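Local coordinates for putative thiol-disulfide isomerase or thioredoxin (Salmonella enterica subsp. enterica serovar Typhimurium, PDB 3L9V), which probably catalyses thiol-disulfide exchange in other proteins as a DsbA-like oxidoreductase with a thioredoxin fold, at residues Leu73-Met77 and Lys78-Val82; Pro125-Asn128 and Asp129-Leu133; Ala175-Val178 and Arg179-Ala183. One frame throughout, in Å; residues are numbered along the deposited sequence.

Interaction 1 of 3, residues Leu73-Met77 and Lys78-Val82; sequences LAMVM and KETDV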
loop_
_atom_site.group_PDB
_atom_site.type_symbol
_atom_site.label_atom_id
_atom_site.label_comp_id
_atom_site.label_asym_id
_atom_site.label_seq_id
_atom_site.Cartn_x
_atom_site.Cartn_y
_atom_site.Cartn_z
ATOM N N LEU A 73 -10.697 -2.888 5.723
ATOM C CA LEU A 73 -11.446 -4.127 5.949
ATOM C C LEU A 73 -10.578 -5.321 5.583
ATOM O O LEU A 73 -10.444 -6.278 6.360
ATOM C CB LEU A 73 -12.780 -4.128 5.163
ATOM C CG LEU A 73 -13.590 -5.409 5.346
ATOM C CD1 LEU A 73 -13.961 -5.630 6.828
ATOM C CD2 LEU A 73 -14.839 -5.356 4.450
ATOM N N ALA A 74 -9.968 -5.256 4.398
ATOM C CA ALA A 74 -8.958 -6.224 3.996
ATOM C C ALA A 74 -7.907 -6.477 5.099
ATOM O O ALA A 74 -7.580 -7.614 5.407
ATOM C CB ALA A 74 -8.244 -5.742 2.730
HETATM N N MSE A 75 -7.334 -5.414 5.645
HETATM C CA MSE A 75 -6.337 -5.579 6.706
HETATM C C MSE A 75 -6.947 -6.306 7.924
HETATM O O MSE A 75 -6.406 -7.295 8.407
HETATM C CB MSE A 75 -5.753 -4.216 7.125
HETATM C CG MSE A 75 -5.085 -3.387 5.992
HETATM SE SE MSE A 75 -4.529 -1.583 6.637
HETATM C CE MSE A 75 -2.870 -2.256 7.349
ATOM N N VAL A 76 -8.084 -5.833 8.411
ATOM C CA VAL A 76 -8.732 -6.521 9.529
ATOM C C VAL A 76 -8.921 -8.020 9.230
ATOM O O VAL A 76 -8.691 -8.854 10.102
ATOM C CB VAL A 76 -10.062 -5.862 9.897
ATOM C CG1 VAL A 76 -10.846 -6.735 10.901
ATOM C CG2 VAL A 76 -9.806 -4.471 10.480
HETATM N N MSE A 77 -9.292 -8.350 7.988
HETATM C CA MSE A 77 -9.619 -9.727 7.604
HETATM C C MSE A 77 -8.411 -10.518 7.130
HETATM O O MSE A 77 -8.523 -11.699 6.845
HETATM C CB MSE A 77 -10.686 -9.766 6.492
HETATM C CG MSE A 77 -12.067 -9.318 6.905
HETATM SE SE MSE A 77 -13.303 -9.221 5.361
HETATM C CE MSE A 77 -13.123 -11.011 4.650
ATOM N N LYS A 78 -7.251 -9.874 7.050
ATOM C CA LYS A 78 -6.043 -10.566 6.596
ATOM C C LYS A 78 -6.177 -11.027 5.168
ATOM O O LYS A 78 -5.714 -12.121 4.808
ATOM C CB LYS A 78 -5.738 -11.761 7.506
ATOM C CG LYS A 78 -5.486 -11.329 8.948
ATOM C CD LYS A 78 -5.185 -12.504 9.866
ATOM C CE LYS A 78 -4.961 -12.011 11.294
ATOM N NZ LYS A 78 -4.923 -13.123 12.284
ATOM N N GLU A 79 -6.804 -10.180 4.358
ATOM C CA GLU A 79 -7.071 -10.487 2.960
ATOM C C GLU A 79 -6.418 -9.458 2.025
ATOM O O GLU A 79 -6.860 -9.269 0.893
ATOM C CB GLU A 79 -8.585 -10.501 2.706
ATOM C CG GLU A 79 -9.346 -11.564 3.502
ATOM C CD GLU A 79 -9.340 -12.903 2.805
ATOM O OE1 GLU A 79 -8.313 -13.249 2.169
ATOM O OE2 GLU A 79 -10.372 -13.607 2.873
ATOM N N THR A 80 -5.371 -8.790 2.479
ATOM C CA THR A 80 -4.758 -7.766 1.606
ATOM C C THR A 80 -4.211 -8.341 0.295
ATOM O O THR A 80 -4.367 -7.732 -0.765
ATOM C CB THR A 80 -3.656 -6.988 2.313
ATOM O OG1 THR A 80 -2.678 -7.908 2.775
ATOM C CG2 THR A 80 -4.224 -6.210 3.485
ATOM N N ASP A 81 -3.622 -9.528 0.341
ATOM C CA ASP A 81 -3.117 -10.143 -0.891
ATOM C C ASP A 81 -4.168 -10.236 -2.017
ATOM O O ASP A 81 -3.957 -9.689 -3.098
ATOM C CB ASP A 81 -2.428 -11.497 -0.624
ATOM C CG ASP A 81 -3.339 -12.530 0.068
ATOM O OD1 ASP A 81 -2.841 -13.640 0.357
ATOM O OD2 ASP A 81 -4.530 -12.259 0.327
ATOM N N VAL A 82 -5.303 -10.899 -1.780
ATOM C CA VAL A 82 -6.313 -11.005 -2.842
ATOM C C VAL A 82 -6.963 -9.666 -3.144
ATOM O O VAL A 82 -7.309 -9.365 -4.289
ATOM C CB VAL A 82 -7.409 -12.061 -2.522
ATOM C CG1 VAL A 82 -6.798 -13.423 -2.410
ATOM C CG2 VAL A 82 -8.152 -11.704 -1.226
#
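A74 and E79 meet through their backbones where helix 64-77 ends in a Schellman motif, a sharp turn that hands the chain on to helix 80-93. E79 N gives its hydrogen to A74 O over 2.9 Å, almost straight at 177°. K78 N reaches M75 O at 3.0 Å on a more bent path, its donor standing well above the carbonyl plane instead of on a lone pair. These two bonds back into the last turn close the helix end. K78 takes a positive phi (64°), which swings E79 N back to A74 O. E79 sits at the N-cap position of the next helix.

The well-packed side is built round A74 and the methyl of T80. A74 CB lies 4.1 Å from T80 CG2, and the same methyl rests at 3.9 Å against M75 CG, the M75 and T80 side chains crossing at a slant. T80 can offer this carbon because its CG2 is anti to the carbonyl carbon while OG1 takes the place between N and C (chi1 57°). F107 of helix 100-111 touches A74, and M75, a selenomethionine, runs on to V53 and Y55 of strand 52-56.

The other side is looser and more open to solvent. K78 stretches out beyond CG, its amine led away from the preceding helix. M77, also a selenomethionine, is touched by F107 and I113. It crosses the chain of E79, whose CG, anti to the carbonyl carbon, is turned toward M77 so that aliphatic carbons meet: M77 CB is 3.7 Å from E79 CG, and M77 CE approaches the same CG at 4.0 Å.

Interaction 2 of 3, residues Pro125-Asn128 and Asp129-Leu133; sequences PAVN and DMVAL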
loop_
_atom_site.group_PDB
_atom_site.type_symbol
_atom_site.label_atom_id
_atom_site.label_comp_id
_atom_site.label_asym_id
_atom_site.label_seq_id
_atom_site.Cartn_x
_atom_site.Cartn_y
_atom_site.Cartn_z
ATOM N N PRO A 125 -16.484 -1.271 14.261
ATOM C CA PRO A 125 -15.472 -0.553 15.044
ATOM C C PRO A 125 -14.042 -0.898 14.619
ATOM O O PRO A 125 -13.209 0.003 14.496
ATOM C CB PRO A 125 -15.737 -1.021 16.476
ATOM C CG PRO A 125 -17.211 -1.291 16.499
ATOM C CD PRO A 125 -17.569 -1.806 15.109
ATOM N N ALA A 126 -13.760 -2.179 14.403
ATOM C CA ALA A 126 -12.416 -2.598 14.019
ATOM C C ALA A 126 -11.960 -1.986 12.681
ATOM O O ALA A 126 -10.787 -1.657 12.508
ATOM C CB ALA A 126 -12.317 -4.107 13.979
ATOM N N VAL A 127 -12.890 -1.835 11.741
ATOM C CA VAL A 127 -12.577 -1.204 10.463
ATOM C C VAL A 127 -12.474 0.291 10.660
ATOM O O VAL A 127 -11.605 0.936 10.075
ATOM C CB VAL A 127 -13.620 -1.536 9.378
ATOM C CG1 VAL A 127 -13.293 -0.821 8.063
ATOM C CG2 VAL A 127 -13.620 -2.980 9.156
ATOM N N ASN A 128 -13.358 0.841 11.490
ATOM C CA ASN A 128 -13.283 2.250 11.839
ATOM C C ASN A 128 -11.897 2.573 12.386
ATOM O O ASN A 128 -11.308 3.593 12.009
ATOM C CB ASN A 128 -14.335 2.641 12.881
ATOM C CG ASN A 128 -15.741 2.685 12.317
ATOM O OD1 ASN A 128 -15.938 2.761 11.107
ATOM N ND2 ASN A 128 -16.729 2.645 13.204
ATOM N N ASP A 129 -11.390 1.700 13.263
ATOM C CA ASP A 129 -10.080 1.885 13.880
ATOM C C ASP A 129 -8.998 1.863 12.808
ATOM O O ASP A 129 -8.055 2.619 12.876
ATOM C CB ASP A 129 -9.761 0.761 14.864
ATOM C CG ASP A 129 -10.527 0.874 16.175
ATOM O OD1 ASP A 129 -11.298 1.833 16.347
ATOM O OD2 ASP A 129 -10.347 -0.014 17.030
HETATM N N MSE A 130 -9.138 0.972 11.830
HETATM C CA MSE A 130 -8.091 0.766 10.837
HETATM C C MSE A 130 -8.055 1.912 9.813
HETATM O O MSE A 130 -7.003 2.243 9.260
HETATM C CB MSE A 130 -8.248 -0.589 10.159
HETATM C CG MSE A 130 -6.952 -1.162 9.616
HETATM SE SE MSE A 130 -5.656 -1.551 11.037
HETATM C CE MSE A 130 -4.395 -2.571 9.982
ATOM N N VAL A 131 -9.213 2.509 9.572
ATOM C CA VAL A 131 -9.303 3.726 8.782
ATOM C C VAL A 131 -8.624 4.846 9.567
ATOM O O VAL A 131 -7.817 5.607 9.017
ATOM C CB VAL A 131 -10.767 4.107 8.454
ATOM C CG1 VAL A 131 -10.828 5.426 7.752
ATOM C CG2 VAL A 131 -11.462 3.027 7.577
ATOM N N ALA A 132 -8.927 4.936 10.864
ATOM C CA ALA A 132 -8.279 5.946 11.695
ATOM C C ALA A 132 -6.777 5.789 11.612
ATOM O O ALA A 132 -6.056 6.763 11.418
ATOM C CB ALA A 132 -8.727 5.836 13.137
ATOM N N LEU A 133 -6.297 4.562 11.767
ATOM C CA LEU A 133 -4.862 4.337 11.750
ATOM C C LEU A 133 -4.227 4.813 10.430
ATOM O O LEU A 133 -3.170 5.464 10.441
ATOM C CB LEU A 133 -4.542 2.869 11.981
ATOM C CG LEU A 133 -3.045 2.554 11.891
ATOM C CD1 LEU A 133 -2.268 3.138 13.085
ATOM C CD2 LEU A 133 -2.804 1.062 11.761
#
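V127 and V131 stand one turn apart on the first turns of alpha-helix 125-140, where successive i to i+4 bonds join 125-128 to 129-133. Each of the four leading carbonyls accepts the N-H four residues on. D129 N reaches P125 O at 2.8 Å, and V131 N meets V127 O at 2.9 Å. A132 N binds N128 O at 3.0 Å. The link from M130 N to A126 O is longer and more bent, 3.2 Å at 138°.

At the start of the helix, V127 N is taken up by the hydroxyl of S124. N128 OD1 accepts a hydrogen bond from R69 NH1 of helix 64-77, tying the two helices together through a polar pair. D129 folds back beside P125, its CG anti to the carbonyl carbon (chi1 -75°). Its OD1 then lies 3.2 Å from P125 O; both are acceptors, so the approach is no bond and is probably mildly unfavourable.

The apolar flank faces helix 64-77, with V127 on L73, and M130 and V131 on A72. Within the helix, V127 CG1 comes to 4.3 Å from V131 CG2, and that CG2 also sits 3.3 Å from V127 O.

Interaction 3 of 3, residues Ala175-Val178 and Arg179-Ala183; sequences AAVV and RKLLA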
loop_
_atom_site.group_PDB
_atom_site.type_symbol
_atom_site.label_atom_id
_atom_site.label_comp_id
_atom_site.label_asym_id
_atom_site.label_seq_id
_atom_site.Cartn_x
_atom_site.Cartn_y
_atom_site.Cartn_z
ATOM N N ALA A 175 15.274 -2.041 -4.716
ATOM C CA ALA A 175 15.364 -3.015 -3.630
ATOM C C ALA A 175 16.730 -2.992 -2.921
ATOM O O ALA A 175 16.801 -3.211 -1.716
ATOM C CB ALA A 175 15.050 -4.430 -4.132
ATOM N N ALA A 176 17.798 -2.735 -3.677
ATOM C CA ALA A 176 19.139 -2.681 -3.113
ATOM C C ALA A 176 19.224 -1.586 -2.061
ATOM O O ALA A 176 19.784 -1.782 -0.981
ATOM C CB ALA A 176 20.188 -2.461 -4.208
ATOM N N VAL A 177 18.638 -0.437 -2.366
ATOM C CA VAL A 177 18.616 0.655 -1.416
ATOM C C VAL A 177 17.766 0.332 -0.181
ATOM O O VAL A 177 18.165 0.615 0.943
ATOM C CB VAL A 177 18.187 1.984 -2.078
ATOM C CG1 VAL A 177 17.864 3.033 -1.028
ATOM C CG2 VAL A 177 19.298 2.467 -2.997
ATOM N N VAL A 178 16.606 -0.276 -0.382
ATOM C CA VAL A 178 15.801 -0.688 0.765
ATOM C C VAL A 178 16.513 -1.713 1.621
ATOM O O VAL A 178 16.507 -1.619 2.849
ATOM C CB VAL A 178 14.442 -1.221 0.340
ATOM C CG1 VAL A 178 13.728 -1.873 1.550
ATOM C CG2 VAL A 178 13.639 -0.079 -0.223
ATOM N N ARG A 179 17.116 -2.699 0.961
ATOM C CA ARG A 179 17.952 -3.687 1.624
ATOM C C ARG A 179 19.034 -3.007 2.494
ATOM O O ARG A 179 19.145 -3.273 3.693
ATOM C CB ARG A 179 18.598 -4.608 0.583
ATOM C CG ARG A 179 19.448 -5.777 1.167
ATOM C CD ARG A 179 20.469 -6.300 0.128
ATOM N NE ARG A 179 21.501 -5.300 -0.096
ATOM C CZ ARG A 179 22.064 -5.014 -1.269
ATOM N NH1 ARG A 179 21.708 -5.660 -2.372
ATOM N NH2 ARG A 179 22.998 -4.072 -1.328
ATOM N N LYS A 180 19.822 -2.125 1.889
ATOM C CA LYS A 180 20.846 -1.380 2.629
ATOM C C LYS A 180 20.311 -0.723 3.904
ATOM O O LYS A 180 20.902 -0.817 4.971
ATOM C CB LYS A 180 21.478 -0.325 1.726
ATOM C CG LYS A 180 22.359 0.675 2.482
ATOM C CD LYS A 180 23.113 1.587 1.515
ATOM C CE LYS A 180 22.153 2.518 0.767
ATOM N NZ LYS A 180 22.857 3.275 -0.315
ATOM N N LEU A 181 19.170 -0.060 3.777
ATOM C CA LEU A 181 18.573 0.679 4.874
ATOM C C LEU A 181 17.974 -0.223 5.944
ATOM O O LEU A 181 17.750 0.205 7.079
ATOM C CB LEU A 181 17.507 1.628 4.338
ATOM C CG LEU A 181 18.029 2.801 3.507
ATOM C CD1 LEU A 181 16.853 3.600 2.948
ATOM C CD2 LEU A 181 18.958 3.706 4.326
ATOM N N LEU A 182 17.703 -1.470 5.575
ATOM C CA LEU A 182 17.239 -2.443 6.540
ATOM C C LEU A 182 18.396 -3.106 7.282
ATOM O O LEU A 182 18.171 -3.868 8.206
ATOM C CB LEU A 182 16.433 -3.523 5.834
ATOM C CG LEU A 182 14.993 -3.072 5.549
ATOM C CD1 LEU A 182 14.343 -3.966 4.517
ATOM C CD2 LEU A 182 14.245 -3.112 6.840
ATOM N N ALA A 183 19.624 -2.846 6.851
ATOM C CA ALA A 183 20.787 -3.518 7.449
ATOM C C ALA A 183 20.936 -3.213 8.947
ATOM O O ALA A 183 20.547 -2.148 9.416
ATOM C CB ALA A 183 22.051 -3.133 6.708
#
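V178 and L182 make the closer of two apolar pairs along one side of the helix, V178 CG1 lying 3.7 Å from L182 CD1. One residue back, V177 CG1 meets L181 CD1 at 4.1 Å. In both pairs the side chains run side by side and point the same way, methyl beside methyl. Each valine has CG1 anti to its own N (chi1 170° in V178), whereas each leucine carries CG anti to the carbonyl carbon (chi1 -80° in L182), and these choices bring the paired branches together. The leucines also brush the valine carbonyls, with L181 CG 3.4 Å from V177 O.

All four residues are buried because they line the inner face of helix 167-182, the last helix of the thioredoxin fold, where it packs on the central sheet. V177, V178 and L181 touch I157 of strand 155-157, while V178, L181 and L182 reach V151 of strand 148-151. I42 of helix 38-43 also touches V178.

Backbone hydrogen bonds of the alpha-helical i to i+4 kind run beneath this packing. R179 N to A175 O is 2.7 Å and K180 N to A176 O 2.9 Å, both close to straight. L181 N binds V177 O, and L182 N binds V178 O with a more bent angle of 133°. The carbonyl of L181 accepts a hydrogen bond from R152.

Polar side chains occupy the outer face. K180 is exposed, its chain bent at chi3. R179 bends at chi3 too and doubles back along the preceding turn, laying one face of its guanidinium over A176 O, which is 3.8 Å above the plane and offset toward the rim; R179 NH1 ends 4.0 Å from A176 CB.

Overall arrangement
The three contacts follow one another along the chain. Interactions 1 and 2 are neighbours, their centres 13 Å apart, and they touch where helix 64-77 packs against helix 125-140: L73 CD1 lies 3.5 Å from V127 CG2, and V76 CG2 is 3.6 Å from A126 O. Together they belong to the helical part of the DsbA-like domain, interaction 1 at the turn into helix 80-93. Interaction 3 stands apart on helix 167-182 against the sheet, its centre 26 Å from that of interaction 1 and 31 Å from that of interaction 2, which lies on the opposite side of the chain's centre. The helical cluster and the sheet-covering helix thus mark two distant regions of one fold.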